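Long-range contacts in fatty acid CoA ligase (Marinactinospora thermotolerans, PDB 6SQ8), which is an AMP-binding enzyme of the ANL clan, with a large N-terminal part and a smaller C-terminal domain, and holds adenosine monophosphate in this model: residues Val346-Val351 with Trp375-Asp380; Leu392-Gln397 with Tyr408-Glu413; His242-Pro247 with Arg269-Gly274. All coordinates share one frame; numbering follows the deposited sequence.

All three contacts reach the AMP: interactions 1 and 2 meet at its ribose, while interaction 3 lies by the adenine. Interactions 1 and 2 are neighbours, their centres about 14 Å apart. The corner after strand 375-378 lies against the end of segment 392-397, where G379 O is 2.9 Å from L396 N in a probable hydrogen bond. D380 and R410 both reach the ribose, and a long, weak ion pair links them. Interaction 3 stands apart, its centre about 23 Å from that of interaction 1 and 22 Å from that of interaction 2, with nearest atoms about 9 and 8 Å away. Its G273 and G274 border the adenine, and F244 borders EQ2.

Interaction 1. Residues Val346-Val351 with Trp375-Asp380; sequences VGEVWV and WLRTGD. With AMP (adenosine monophosphate), chain G.
Strands 347-351 and 375-378 run antiparallel at 143° between their directions, with V351 and L376 as a hydrogen-bonded pair (L376 N to V351 O 2.7 Å) and W350 and R377 as the non-hydrogen-bonded pair beside it. R377 lays its aliphatic part over W350: CB sits 3.6 Å from the centroid of the six-membered ring, a CH-pi contact. With CG anti to the backbone N (chi1 -169°), the extended arm runs on past the ring to E348. There OE1 hangs 3.1 Å above the plane of the R377 guanidinium, over its centre, a salt bridge of charges alone with no N-H aimed at the oxygen. A water joins E348 OE1 to G379 N and D380 O. At the corner, V349 O accepts from both T378 N and T378 OG1, the latter at 2.7 Å, while V349 N donates to D380 O at 2.9 Å. T378 OG1 in turn receives D380 N, an ST turn that helps set D380, whose OD1 takes AMP O2' at 2.6 Å. On the far side strand 330-334 pairs with 347-352, its R334 making cation-pi contacts with W350 and W375, while L392 of strand 390-395 packs on V349 and D380.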
loop_
_atom_site.group_PDB
_atom_site.type_symbol
_atom_site.label_atom_id
_atom_site.label_comp_id
_atom_site.label_asym_id
_atom_site.label_seq_id
_atom_site.Cartn_x
_atom_site.Cartn_y
_atom_site.Cartn_z
ATOM N N VAL A 346 -7.304 -16.947 -17.794
ATOM C CA VAL A 346 -6.307 -16.458 -16.855
ATOM C C VAL A 346 -5.072 -16.009 -17.635
ATOM O O VAL A 346 -4.590 -16.731 -18.506
ATOM C CB VAL A 346 -5.953 -17.508 -15.785
ATOM C CG1 VAL A 346 -4.899 -17.008 -14.794
ATOM C CG2 VAL A 346 -7.210 -17.960 -15.049
ATOM N N GLY A 347 -4.590 -14.808 -17.298
ATOM C CA GLY A 347 -3.409 -14.197 -17.901
ATOM C C GLY A 347 -2.917 -13.007 -17.085
ATOM O O GLY A 347 -3.418 -12.770 -15.977
ATOM N N GLU A 348 -1.941 -12.274 -17.643
ATOM C CA GLU A 348 -1.319 -11.132 -16.993
ATOM C C GLU A 348 -2.271 -9.938 -17.012
ATOM O O GLU A 348 -2.869 -9.630 -18.035
ATOM C CB GLU A 348 -0.039 -10.701 -17.697
ATOM C CG GLU A 348 1.075 -11.712 -17.639
ATOM C CD GLU A 348 2.326 -11.251 -18.367
ATOM O OE1 GLU A 348 2.830 -10.165 -18.014
ATOM O OE2 GLU A 348 2.765 -11.962 -19.291
ATOM N N VAL A 349 -2.368 -9.262 -15.860
ATOM C CA VAL A 349 -3.197 -8.090 -15.679
ATOM C C VAL A 349 -2.399 -6.870 -16.152
ATOM O O VAL A 349 -1.302 -6.601 -15.655
ATOM C CB VAL A 349 -3.634 -7.968 -14.209
ATOM C CG1 VAL A 349 -4.436 -6.705 -13.950
ATOM C CG2 VAL A 349 -4.402 -9.209 -13.749
ATOM N N TRP A 350 -2.937 -6.177 -17.159
ATOM C CA TRP A 350 -2.379 -4.934 -17.675
ATOM C C TRP A 350 -3.384 -3.814 -17.437
ATOM O O TRP A 350 -4.597 -4.027 -17.534
ATOM C CB TRP A 350 -2.045 -5.028 -19.165
ATOM C CG TRP A 350 -0.891 -5.917 -19.487
ATOM C CD1 TRP A 350 -0.880 -7.274 -19.418
ATOM C CD2 TRP A 350 0.409 -5.531 -19.960
ATOM N NE1 TRP A 350 0.338 -7.757 -19.815
ATOM C CE2 TRP A 350 1.153 -6.712 -20.146
ATOM C CE3 TRP A 350 1.022 -4.309 -20.249
ATOM C CZ2 TRP A 350 2.470 -6.715 -20.593
ATOM C CZ3 TRP A 350 2.324 -4.305 -20.709
ATOM C CH2 TRP A 350 3.033 -5.495 -20.885
ATOM N N VAL A 351 -2.849 -2.623 -17.168
ATOM C CA VAL A 351 -3.619 -1.511 -16.691
ATOM C C VAL A 351 -3.226 -0.256 -17.483
ATOM O O VAL A 351 -2.062 -0.050 -17.775
ATOM C CB VAL A 351 -3.398 -1.360 -15.173
ATOM C CG1 VAL A 351 -3.667 0.048 -14.671
ATOM C CG2 VAL A 351 -4.215 -2.373 -14.392
ATOM N N TRP A 375 0.139 1.070 -21.556
ATOM C CA TRP A 375 -0.318 -0.022 -20.689
ATOM C C TRP A 375 0.809 -0.419 -19.749
ATOM O O TRP A 375 1.955 -0.521 -20.168
ATOM C CB TRP A 375 -0.794 -1.228 -21.511
ATOM C CG TRP A 375 -2.076 -0.968 -22.239
ATOM C CD1 TRP A 375 -2.221 -0.392 -23.467
ATOM C CD2 TRP A 375 -3.408 -1.240 -21.767
ATOM N NE1 TRP A 375 -3.547 -0.282 -23.786
ATOM C CE2 TRP A 375 -4.299 -0.810 -22.772
ATOM C CE3 TRP A 375 -3.935 -1.819 -20.610
ATOM C CZ2 TRP A 375 -5.681 -0.945 -22.650
ATOM C CZ3 TRP A 375 -5.298 -1.948 -20.490
ATOM C CH2 TRP A 375 -6.160 -1.515 -21.495
ATOM N N LEU A 376 0.448 -0.650 -18.486
ATOM C CA LEU A 376 1.367 -1.097 -17.441
ATOM C C LEU A 376 1.115 -2.574 -17.120
ATOM O O LEU A 376 -0.011 -2.998 -16.947
ATOM C CB LEU A 376 1.164 -0.211 -16.211
ATOM C CG LEU A 376 1.786 -0.730 -14.918
ATOM C CD1 LEU A 376 3.280 -0.808 -15.057
ATOM C CD2 LEU A 376 1.431 0.164 -13.749
ATOM N N ARG A 377 2.201 -3.345 -17.106
ATOM C CA ARG A 377 2.266 -4.739 -16.652
ATOM C C ARG A 377 2.334 -4.720 -15.118
ATOM O O ARG A 377 3.366 -4.413 -14.540
ATOM C CB ARG A 377 3.513 -5.369 -17.287
ATOM C CG ARG A 377 3.696 -6.877 -17.189
ATOM C CD ARG A 377 5.118 -7.151 -17.682
ATOM N NE ARG A 377 5.607 -8.531 -17.607
ATOM C CZ ARG A 377 5.748 -9.368 -18.647
ATOM N NH1 ARG A 377 5.382 -9.008 -19.865
ATOM N NH2 ARG A 377 6.234 -10.584 -18.458
ATOM N N THR A 378 1.221 -5.051 -14.467
ATOM C CA THR A 378 1.121 -5.022 -13.017
ATOM C C THR A 378 2.101 -6.008 -12.386
ATOM O O THR A 378 2.643 -5.727 -11.335
ATOM C CB THR A 378 -0.291 -5.362 -12.532
ATOM O OG1 THR A 378 -0.611 -6.673 -13.006
ATOM C CG2 THR A 378 -1.325 -4.348 -12.982
ATOM N N GLY A 379 2.284 -7.167 -13.024
ATOM C CA GLY A 379 3.049 -8.271 -12.432
ATOM C C GLY A 379 2.153 -9.326 -11.793
ATOM O O GLY A 379 2.640 -10.314 -11.264
ATOM N N ASP A 380 0.831 -9.083 -11.835
ATOM C CA ASP A 380 -0.164 -9.978 -11.323
ATOM C C ASP A 380 -0.789 -10.736 -12.488
ATOM O O ASP A 380 -0.767 -10.276 -13.636
ATOM C CB ASP A 380 -1.256 -9.234 -10.567
ATOM C CG ASP A 380 -0.757 -8.628 -9.278
ATOM O OD1 ASP A 380 -0.028 -9.365 -8.535
ATOM O OD2 ASP A 380 -1.075 -7.409 -9.026
HETATM P P AMP G . 4.071 -3.686 -4.766
HETATM O O1P AMP G . 3.527 -2.304 -4.988
HETATM O O2P AMP G . 4.839 -4.271 -5.959
HETATM O O3P AMP G . 4.803 -3.766 -3.444
HETATM O "O5'" AMP G . 2.712 -4.583 -4.562
HETATM C "C5'" AMP G . 1.777 -4.970 -5.589
HETATM C "C4'" AMP G . 1.273 -6.399 -5.412
HETATM O "O4'" AMP G . 0.661 -6.623 -4.151
HETATM C "C3'" AMP G . 0.192 -6.735 -6.401
HETATM O "O3'" AMP G . 0.858 -7.287 -7.501
HETATM C "C2'" AMP G . -0.759 -7.717 -5.720
HETATM O "O2'" AMP G . -0.545 -9.127 -5.960
HETATM C "C1'" AMP G . -0.535 -7.415 -4.248
HETATM N N9 AMP G . -1.727 -6.696 -3.725
HETATM C C8 AMP G . -1.837 -5.386 -3.401
HETATM N N7 AMP G . -3.094 -5.109 -2.961
HETATM C C5 AMP G . -3.801 -6.260 -3.012
HETATM C C6 AMP G . -5.189 -6.687 -2.704
HETATM N N6 AMP G . -6.092 -5.823 -2.227
HETATM N N1 AMP G . -5.502 -7.981 -2.904
HETATM C C2 AMP G . -4.590 -8.873 -3.382
HETATM N N3 AMP G . -3.311 -8.566 -3.696
HETATM C C4 AMP G . -2.883 -7.300 -3.523
HETATM O O HOH W 1 1.620 -8.943 -15.418
#

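Interaction 2. Residues Leu392-Gln397 with Tyr408-Glu413; sequences LTDRLQ and YSRRVE. With AMP (adenosine monophosphate), chain G.
R410 leaves the first turn of helix 409-413 with CG anti to its carbonyl carbon (chi1 -75°) and bends at chi3 (-145°), a course that takes its guanidinium over the strand past D394 CA and beside L392. Meanwhile D394, its CB directed off from the helix, swings its carboxylate back at a chi1 of -116°, far from any staggered value, which brings OD2 onto S409 N. L392 lies alongside the R410 arm, pointing the same way, with CB 3.7 Å from R410 NH1. At the tip, R410 NH2 donates to AMP O2' at 2.7 Å, and the ribose oxygen lies at the edge of the guanidinium, near its plane.

Behind this, D394 OD2 accepts S409 N at 2.7 Å, the donor coming from above the carboxylate plane. T393 meets the face of Y408: OG1 is 3.4 Å from the ring plane, offset toward the rim, and D394 OD2 lies at the ring edge. The Y408 hydroxyl is held by N406, and T393 OG1 makes a weak bond to V381 O. A weak bond of 3.5 Å also runs from R410 N to T393 O. T393 and D394 both face V381, a classic beta bulge, and both of its residues touch the start of the helix. R395 also brings its guanidinium to the ribose, but the fit there is too tight in the model to be trusted.

The contact joins the end of strand 390-395 to the first helix of the C-terminal domain, close to where that domain probably swings, as in other ANL enzymes. A carboxylate at the N-terminal end of a helix probably gains from the helix dipole, and R410 ties that same helix to the nucleotide.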
loop_
_atom_site.group_PDB
_atom_site.type_symbol
_atom_site.label_atom_id
_atom_site.label_comp_id
_atom_site.label_asym_id
_atom_site.label_seq_id
_atom_site.Cartn_x
_atom_site.Cartn_y
_atom_site.Cartn_z
ATOM N N LEU A 392 -7.540 -12.169 -8.706
ATOM C CA LEU A 392 -6.127 -12.416 -8.852
ATOM C C LEU A 392 -5.820 -13.848 -8.413
ATOM O O LEU A 392 -6.121 -14.205 -7.286
ATOM C CB LEU A 392 -5.338 -11.437 -7.982
ATOM C CG LEU A 392 -5.528 -9.954 -8.328
ATOM C CD1 LEU A 392 -4.656 -9.073 -7.444
ATOM C CD2 LEU A 392 -5.262 -9.661 -9.803
ATOM N N THR A 393 -5.145 -14.615 -9.287
ATOM C CA THR A 393 -4.745 -15.969 -8.992
ATOM C C THR A 393 -3.294 -16.044 -8.509
ATOM O O THR A 393 -2.938 -17.033 -7.862
ATOM C CB THR A 393 -4.948 -16.874 -10.209
ATOM O OG1 THR A 393 -4.036 -16.469 -11.238
ATOM C CG2 THR A 393 -6.390 -16.872 -10.671
ATOM N N ASP A 394 -2.473 -15.036 -8.815
ATOM C CA ASP A 394 -1.063 -15.079 -8.423
ATOM C C ASP A 394 -0.295 -13.819 -8.850
ATOM O O ASP A 394 -0.590 -13.177 -9.835
ATOM C CB ASP A 394 -0.332 -16.267 -9.062
ATOM C CG ASP A 394 0.197 -17.302 -8.081
ATOM O OD1 ASP A 394 0.511 -16.922 -6.935
ATOM O OD2 ASP A 394 0.299 -18.474 -8.478
ATOM N N ARG A 395 0.747 -13.522 -8.087
ATOM C CA ARG A 395 1.930 -12.798 -8.561
ATOM C C ARG A 395 2.604 -13.683 -9.627
ATOM O O ARG A 395 2.693 -14.885 -9.463
ATOM C CB ARG A 395 2.795 -12.555 -7.316
ATOM C CG ARG A 395 3.622 -11.283 -7.267
ATOM C CD ARG A 395 2.996 -10.010 -7.804
ATOM N NE ARG A 395 4.073 -9.094 -8.163
ATOM C CZ ARG A 395 3.911 -7.813 -8.480
ATOM N NH1 ARG A 395 2.694 -7.318 -8.607
ATOM N NH2 ARG A 395 4.960 -7.030 -8.669
ATOM N N LEU A 396 3.068 -13.082 -10.716
ATOM C CA LEU A 396 3.642 -13.818 -11.865
ATOM C C LEU A 396 4.846 -14.683 -11.435
ATOM O O LEU A 396 5.030 -15.780 -11.926
ATOM C CB LEU A 396 4.046 -12.775 -12.913
ATOM C CG LEU A 396 4.403 -13.286 -14.310
ATOM C CD1 LEU A 396 3.366 -14.257 -14.839
ATOM C CD2 LEU A 396 4.547 -12.125 -15.295
ATOM N N GLN A 397 5.661 -14.180 -10.506
ATOM C CA GLN A 397 6.829 -14.897 -9.990
ATOM C C GLN A 397 6.433 -16.102 -9.098
ATOM O O GLN A 397 7.280 -16.932 -8.792
ATOM C CB GLN A 397 7.737 -13.919 -9.233
ATOM N N TYR A 408 -1.782 -22.129 -9.633
ATOM C CA TYR A 408 -1.756 -20.789 -9.053
ATOM C C TYR A 408 -1.757 -20.941 -7.540
ATOM O O TYR A 408 -2.676 -21.520 -6.973
ATOM C CB TYR A 408 -2.914 -19.953 -9.579
ATOM C CG TYR A 408 -2.877 -19.796 -11.079
ATOM C CD1 TYR A 408 -1.870 -19.076 -11.696
ATOM C CD2 TYR A 408 -3.803 -20.444 -11.888
ATOM C CE1 TYR A 408 -1.801 -18.971 -13.079
ATOM C CE2 TYR A 408 -3.756 -20.339 -13.266
ATOM C CZ TYR A 408 -2.752 -19.599 -13.866
ATOM O OH TYR A 408 -2.724 -19.503 -15.221
ATOM N N SER A 409 -0.691 -20.467 -6.904
ATOM C CA SER A 409 -0.494 -20.709 -5.487
ATOM C C SER A 409 -1.643 -20.126 -4.645
ATOM O O SER A 409 -1.956 -20.688 -3.616
ATOM C CB SER A 409 0.833 -20.201 -5.024
ATOM O OG SER A 409 1.018 -18.871 -5.457
ATOM N N ARG A 410 -2.262 -19.020 -5.075
ATOM C CA ARG A 410 -3.309 -18.392 -4.258
ATOM C C ARG A 410 -4.568 -19.271 -4.246
ATOM O O ARG A 410 -5.244 -19.340 -3.236
ATOM C CB ARG A 410 -3.604 -16.953 -4.697
ATOM C CG ARG A 410 -2.527 -15.973 -4.258
ATOM C CD ARG A 410 -2.934 -14.511 -4.283
ATOM N NE ARG A 410 -1.804 -13.661 -4.675
ATOM C CZ ARG A 410 -1.916 -12.405 -5.077
ATOM N NH1 ARG A 410 -3.095 -11.813 -5.028
ATOM N NH2 ARG A 410 -0.869 -11.739 -5.517
ATOM N N ARG A 411 -4.856 -19.967 -5.347
ATOM C CA ARG A 411 -5.993 -20.875 -5.402
ATOM C C ARG A 411 -5.793 -21.988 -4.365
ATOM O O ARG A 411 -6.748 -22.381 -3.703
ATOM C CB ARG A 411 -6.218 -21.473 -6.803
ATOM C CG ARG A 411 -6.714 -20.487 -7.854
ATOM C CD ARG A 411 -7.869 -20.864 -8.787
ATOM N NE ARG A 411 -7.986 -22.263 -9.200
ATOM C CZ ARG A 411 -7.557 -22.782 -10.357
ATOM N NH1 ARG A 411 -7.004 -22.016 -11.288
ATOM N NH2 ARG A 411 -7.725 -24.072 -10.601
ATOM N N VAL A 412 -4.552 -22.480 -4.195
ATOM C CA VAL A 412 -4.259 -23.557 -3.259
ATOM C C VAL A 412 -4.389 -23.051 -1.813
ATOM O O VAL A 412 -4.896 -23.771 -0.938
ATOM C CB VAL A 412 -2.872 -24.177 -3.524
ATOM C CG1 VAL A 412 -2.548 -25.324 -2.559
ATOM C CG2 VAL A 412 -2.775 -24.677 -4.950
ATOM N N GLU A 413 -3.932 -21.817 -1.562
ATOM C CA GLU A 413 -4.007 -21.179 -0.240
ATOM C C GLU A 413 -5.470 -20.961 0.175
ATOM O O GLU A 413 -5.817 -21.182 1.334
ATOM C CB GLU A 413 -3.260 -19.843 -0.251
ATOM C CG GLU A 413 -1.750 -19.987 -0.390
ATOM C CD GLU A 413 -0.998 -18.741 -0.850
ATOM O OE1 GLU A 413 -1.634 -17.655 -0.975
ATOM O OE2 GLU A 413 0.220 -18.874 -1.099
HETATM P P AMP G . 4.071 -3.686 -4.766
HETATM O O1P AMP G . 3.527 -2.304 -4.988
HETATM O O2P AMP G . 4.839 -4.271 -5.959
HETATM O O3P AMP G . 4.803 -3.766 -3.444
HETATM O "O5'" AMP G . 2.712 -4.583 -4.562
HETATM C "C5'" AMP G . 1.777 -4.970 -5.589
HETATM C "C4'" AMP G . 1.273 -6.399 -5.412
HETATM O "O4'" AMP G . 0.661 -6.623 -4.151
HETATM C "C3'" AMP G . 0.192 -6.735 -6.401
HETATM O "O3'" AMP G . 0.858 -7.287 -7.501
HETATM C "C2'" AMP G . -0.759 -7.717 -5.720
HETATM O "O2'" AMP G . -0.545 -9.127 -5.960
HETATM C "C1'" AMP G . -0.535 -7.415 -4.248
HETATM N N9 AMP G . -1.727 -6.696 -3.725
HETATM C C8 AMP G . -1.837 -5.386 -3.401
HETATM N N7 AMP G . -3.094 -5.109 -2.961
HETATM C C5 AMP G . -3.801 -6.260 -3.012
HETATM C C6 AMP G . -5.189 -6.687 -2.704
HETATM N N6 AMP G . -6.092 -5.823 -2.227
HETATM N N1 AMP G . -5.502 -7.981 -2.904
HETATM C C2 AMP G . -4.590 -8.873 -3.382
HETATM N N3 AMP G . -3.311 -8.566 -3.696
HETATM C C4 AMP G . -2.883 -7.300 -3.523
#

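Interaction 3. Residues His242-Pro247 with Arg269-Gly274; sequences HVFLAP and RVVYGG. With AMP (adenosine monophosphate), chain G; EQ2 (1-ethanoyl-9~{H}-pyrido[3,4-b]indole-3-carboxylic acid), chain F.
F244 and V271 meet obliquely on the face of the strand pair that carries H242, F244, R269 and V271, with V271 CG1 touching F244 CD2 at 3.4 Å. F244 CG stands anti to the backbone N (chi1 -166°), which swings the ring out toward EQ2: V271 O lies over one face, offset toward the rim, and CZ comes within 4.0 Å of EQ2 O1, at the ring edge. Next to it the backbone of G273 and G274 borders both ligands. G274 N is 3.2 Å from AMP N7, and G274 CA is 3.6 Å from EQ2 O2. P247 backs this turn, its CD 3.4 Å from G273 O.

The two strands run parallel at 18°. V243 N bonds to R269 O, V271 N to V243 O, and L245 N to V271 O at 2.7 Å; a weak bond from G273 N to L245 O completes the set. This is a beta-alpha-beta unit, strand 242-245 passing through helix 247-255 to strand 269-273, and it belongs to the large N-terminal part of this ANL enzyme.

On the other side of the pair V243, L245 and V270 form an apolar layer, with the Y272 ring beside it. L245 and V270 cross, L245 CD1 being 4.0 Å from V270 CG1, and V243 and V270 lie side by side. L250 and L253 of helix 247-255, with V282 and M289 of helix 279-289, pack onto that layer. At the far end the H242 ring runs beside R269 and gives NE2 to Y189 O, with W194 and F196 against it. Y272 has P247 CG at its ring edge, and its hydroxyl is hydrogen-bonded to H313 and to Q295, a residue that in turn bonds AMP through OE1.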
loop_
_atom_site.group_PDB
_atom_site.type_symbol
_atom_site.label_atom_id
_atom_site.label_comp_id
_atom_site.label_asym_id
_atom_site.label_seq_id
_atom_site.Cartn_x
_atom_site.Cartn_y
_atom_site.Cartn_z
ATOM N N HIS A 242 -13.552 6.712 8.236
ATOM C CA HIS A 242 -12.747 5.901 7.374
ATOM C C HIS A 242 -11.509 5.464 8.137
ATOM O O HIS A 242 -11.076 6.167 9.060
ATOM C CB HIS A 242 -12.348 6.677 6.122
ATOM C CG HIS A 242 -13.492 7.064 5.243
ATOM N ND1 HIS A 242 -14.499 7.913 5.673
ATOM C CD2 HIS A 242 -13.780 6.724 3.967
ATOM C CE1 HIS A 242 -15.360 8.078 4.693
ATOM N NE2 HIS A 242 -14.934 7.363 3.633
ATOM N N VAL A 243 -10.976 4.305 7.736
ATOM C CA VAL A 243 -9.703 3.812 8.217
ATOM C C VAL A 243 -9.117 2.911 7.129
ATOM O O VAL A 243 -9.851 2.278 6.398
ATOM C CB VAL A 243 -9.848 3.065 9.554
ATOM C CG1 VAL A 243 -10.791 1.895 9.443
ATOM C CG2 VAL A 243 -8.510 2.580 10.076
ATOM N N PHE A 244 -7.789 2.878 7.049
ATOM C CA PHE A 244 -7.097 1.970 6.176
ATOM C C PHE A 244 -6.210 1.042 7.006
ATOM O O PHE A 244 -5.443 1.521 7.836
ATOM C CB PHE A 244 -6.244 2.704 5.146
ATOM C CG PHE A 244 -5.781 1.814 4.016
ATOM C CD1 PHE A 244 -4.759 0.899 4.200
ATOM C CD2 PHE A 244 -6.383 1.880 2.772
ATOM C CE1 PHE A 244 -4.353 0.079 3.156
ATOM C CE2 PHE A 244 -5.985 1.052 1.735
ATOM C CZ PHE A 244 -4.975 0.150 1.931
ATOM N N LEU A 245 -6.329 -0.267 6.730
ATOM C CA LEU A 245 -5.658 -1.340 7.443
ATOM C C LEU A 245 -5.002 -2.293 6.447
ATOM O O LEU A 245 -5.533 -2.512 5.342
ATOM C CB LEU A 245 -6.697 -2.117 8.250
ATOM C CG LEU A 245 -7.482 -1.311 9.263
ATOM C CD1 LEU A 245 -8.571 -2.172 9.868
ATOM C CD2 LEU A 245 -6.560 -0.783 10.334
ATOM N N ALA A 246 -3.862 -2.867 6.857
ATOM C CA ALA A 246 -3.331 -4.070 6.230
ATOM C C ALA A 246 -4.301 -5.207 6.521
ATOM O O ALA A 246 -4.961 -5.201 7.558
ATOM C CB ALA A 246 -1.954 -4.395 6.752
ATOM N N PRO A 247 -4.445 -6.198 5.614
ATOM C CA PRO A 247 -5.397 -7.284 5.833
ATOM C C PRO A 247 -5.275 -7.956 7.206
ATOM O O PRO A 247 -6.295 -8.189 7.842
ATOM C CB PRO A 247 -5.070 -8.239 4.684
ATOM C CG PRO A 247 -4.594 -7.324 3.577
ATOM C CD PRO A 247 -3.770 -6.291 4.310
ATOM N N ARG A 269 -16.466 3.439 6.025
ATOM C CA ARG A 269 -15.560 2.585 5.260
ATOM C C ARG A 269 -14.362 2.085 6.087
ATOM O O ARG A 269 -13.580 2.856 6.613
ATOM C CB ARG A 269 -15.108 3.306 3.986
ATOM C CG ARG A 269 -15.750 2.700 2.741
ATOM C CD ARG A 269 -15.954 3.654 1.618
ATOM N NE ARG A 269 -17.074 3.279 0.762
ATOM C CZ ARG A 269 -18.334 3.567 1.084
ATOM N NH1 ARG A 269 -18.669 3.655 2.354
ATOM N NH2 ARG A 269 -19.244 3.878 0.167
ATOM N N VAL A 270 -14.248 0.760 6.199
ATOM C CA VAL A 270 -13.081 0.103 6.708
ATOM C C VAL A 270 -12.325 -0.447 5.504
ATOM O O VAL A 270 -12.741 -1.411 4.905
ATOM C CB VAL A 270 -13.424 -1.004 7.715
ATOM C CG1 VAL A 270 -12.182 -1.792 8.121
ATOM C CG2 VAL A 270 -14.103 -0.441 8.946
ATOM N N VAL A 271 -11.235 0.225 5.153
ATOM C CA VAL A 271 -10.524 -0.044 3.937
ATOM C C VAL A 271 -9.317 -0.915 4.256
ATOM O O VAL A 271 -8.575 -0.628 5.185
ATOM C CB VAL A 271 -10.088 1.261 3.243
ATOM C CG1 VAL A 271 -9.508 0.992 1.862
ATOM C CG2 VAL A 271 -11.252 2.239 3.153
ATOM N N TYR A 272 -9.122 -1.956 3.452
ATOM C CA TYR A 272 -7.982 -2.827 3.646
ATOM C C TYR A 272 -7.444 -3.246 2.281
ATOM O O TYR A 272 -8.177 -3.258 1.300
ATOM C CB TYR A 272 -8.376 -4.017 4.533
ATOM C CG TYR A 272 -9.257 -5.031 3.842
ATOM C CD1 TYR A 272 -10.620 -4.817 3.712
ATOM C CD2 TYR A 272 -8.716 -6.181 3.282
ATOM C CE1 TYR A 272 -11.423 -5.732 3.047
ATOM C CE2 TYR A 272 -9.517 -7.103 2.624
ATOM C CZ TYR A 272 -10.873 -6.883 2.503
ATOM O OH TYR A 272 -11.643 -7.787 1.836
ATOM N N GLY A 273 -6.155 -3.562 2.236
ATOM C CA GLY A 273 -5.513 -4.018 1.018
ATOM C C GLY A 273 -4.004 -3.941 1.160
ATOM O O GLY A 273 -3.491 -3.602 2.244
ATOM N N GLY A 274 -3.292 -4.237 0.072
ATOM C CA GLY A 274 -1.862 -4.158 0.062
ATOM C C GLY A 274 -1.212 -5.526 0.077
ATOM O O GLY A 274 -0.014 -5.680 -0.132
HETATM P P AMP G . 4.071 -3.686 -4.766
HETATM O O1P AMP G . 3.527 -2.304 -4.988
HETATM O O2P AMP G . 4.839 -4.271 -5.959
HETATM O O3P AMP G . 4.803 -3.766 -3.444
HETATM O "O5'" AMP G . 2.712 -4.583 -4.562
HETATM C "C5'" AMP G . 1.777 -4.970 -5.589
HETATM C "C4'" AMP G . 1.273 -6.399 -5.412
HETATM O "O4'" AMP G . 0.661 -6.623 -4.151
HETATM C "C3'" AMP G . 0.192 -6.735 -6.401
HETATM O "O3'" AMP G . 0.858 -7.287 -7.501
HETATM C "C2'" AMP G . -0.759 -7.717 -5.720
HETATM O "O2'" AMP G . -0.545 -9.127 -5.960
HETATM C "C1'" AMP G . -0.535 -7.415 -4.248
HETATM N N9 AMP G . -1.727 -6.696 -3.725
HETATM C C8 AMP G . -1.837 -5.386 -3.401
HETATM N N7 AMP G . -3.094 -5.109 -2.961
HETATM C C5 AMP G . -3.801 -6.260 -3.012
HETATM C C6 AMP G . -5.189 -6.687 -2.704
HETATM N N6 AMP G . -6.092 -5.823 -2.227
HETATM N N1 AMP G . -5.502 -7.981 -2.904
HETATM C C2 AMP G . -4.590 -8.873 -3.382
HETATM N N3 AMP G . -3.311 -8.566 -3.696
HETATM C C4 AMP G . -2.883 -7.300 -3.523
HETATM C C1 EQ2 F . -4.840 0.817 -2.978
HETATM C C2 EQ2 F . -3.737 -0.075 -2.526
HETATM O O1 EQ2 F . -3.989 -0.995 -1.771
HETATM C C3 EQ2 F . -2.322 0.204 -2.961
HETATM N N1 EQ2 F . -1.444 -0.797 -2.823
HETATM C C4 EQ2 F . -0.159 -0.618 -3.165
HETATM C C5 EQ2 F . 0.791 -1.775 -2.943
HETATM O O2 EQ2 F . 0.321 -2.851 -2.516
HETATM O O3 EQ2 F . 1.990 -1.536 -3.168
HETATM C C6 EQ2 F . 0.320 0.589 -3.662
HETATM C C7 EQ2 F . -0.562 1.641 -3.819
HETATM C C8 EQ2 F . -0.448 2.991 -4.303
HETATM C C9 EQ2 F . 0.594 3.773 -4.797
HETATM C C10 EQ2 F . 0.331 5.068 -5.187
HETATM C C11 EQ2 F . -0.952 5.600 -5.091
HETATM C C12 EQ2 F . -2.007 4.855 -4.621
HETATM C C13 EQ2 F . -1.738 3.547 -4.226
HETATM N N2 EQ2 F . -2.603 2.599 -3.714
HETATM C C14 EQ2 F . -1.912 1.449 -3.465
#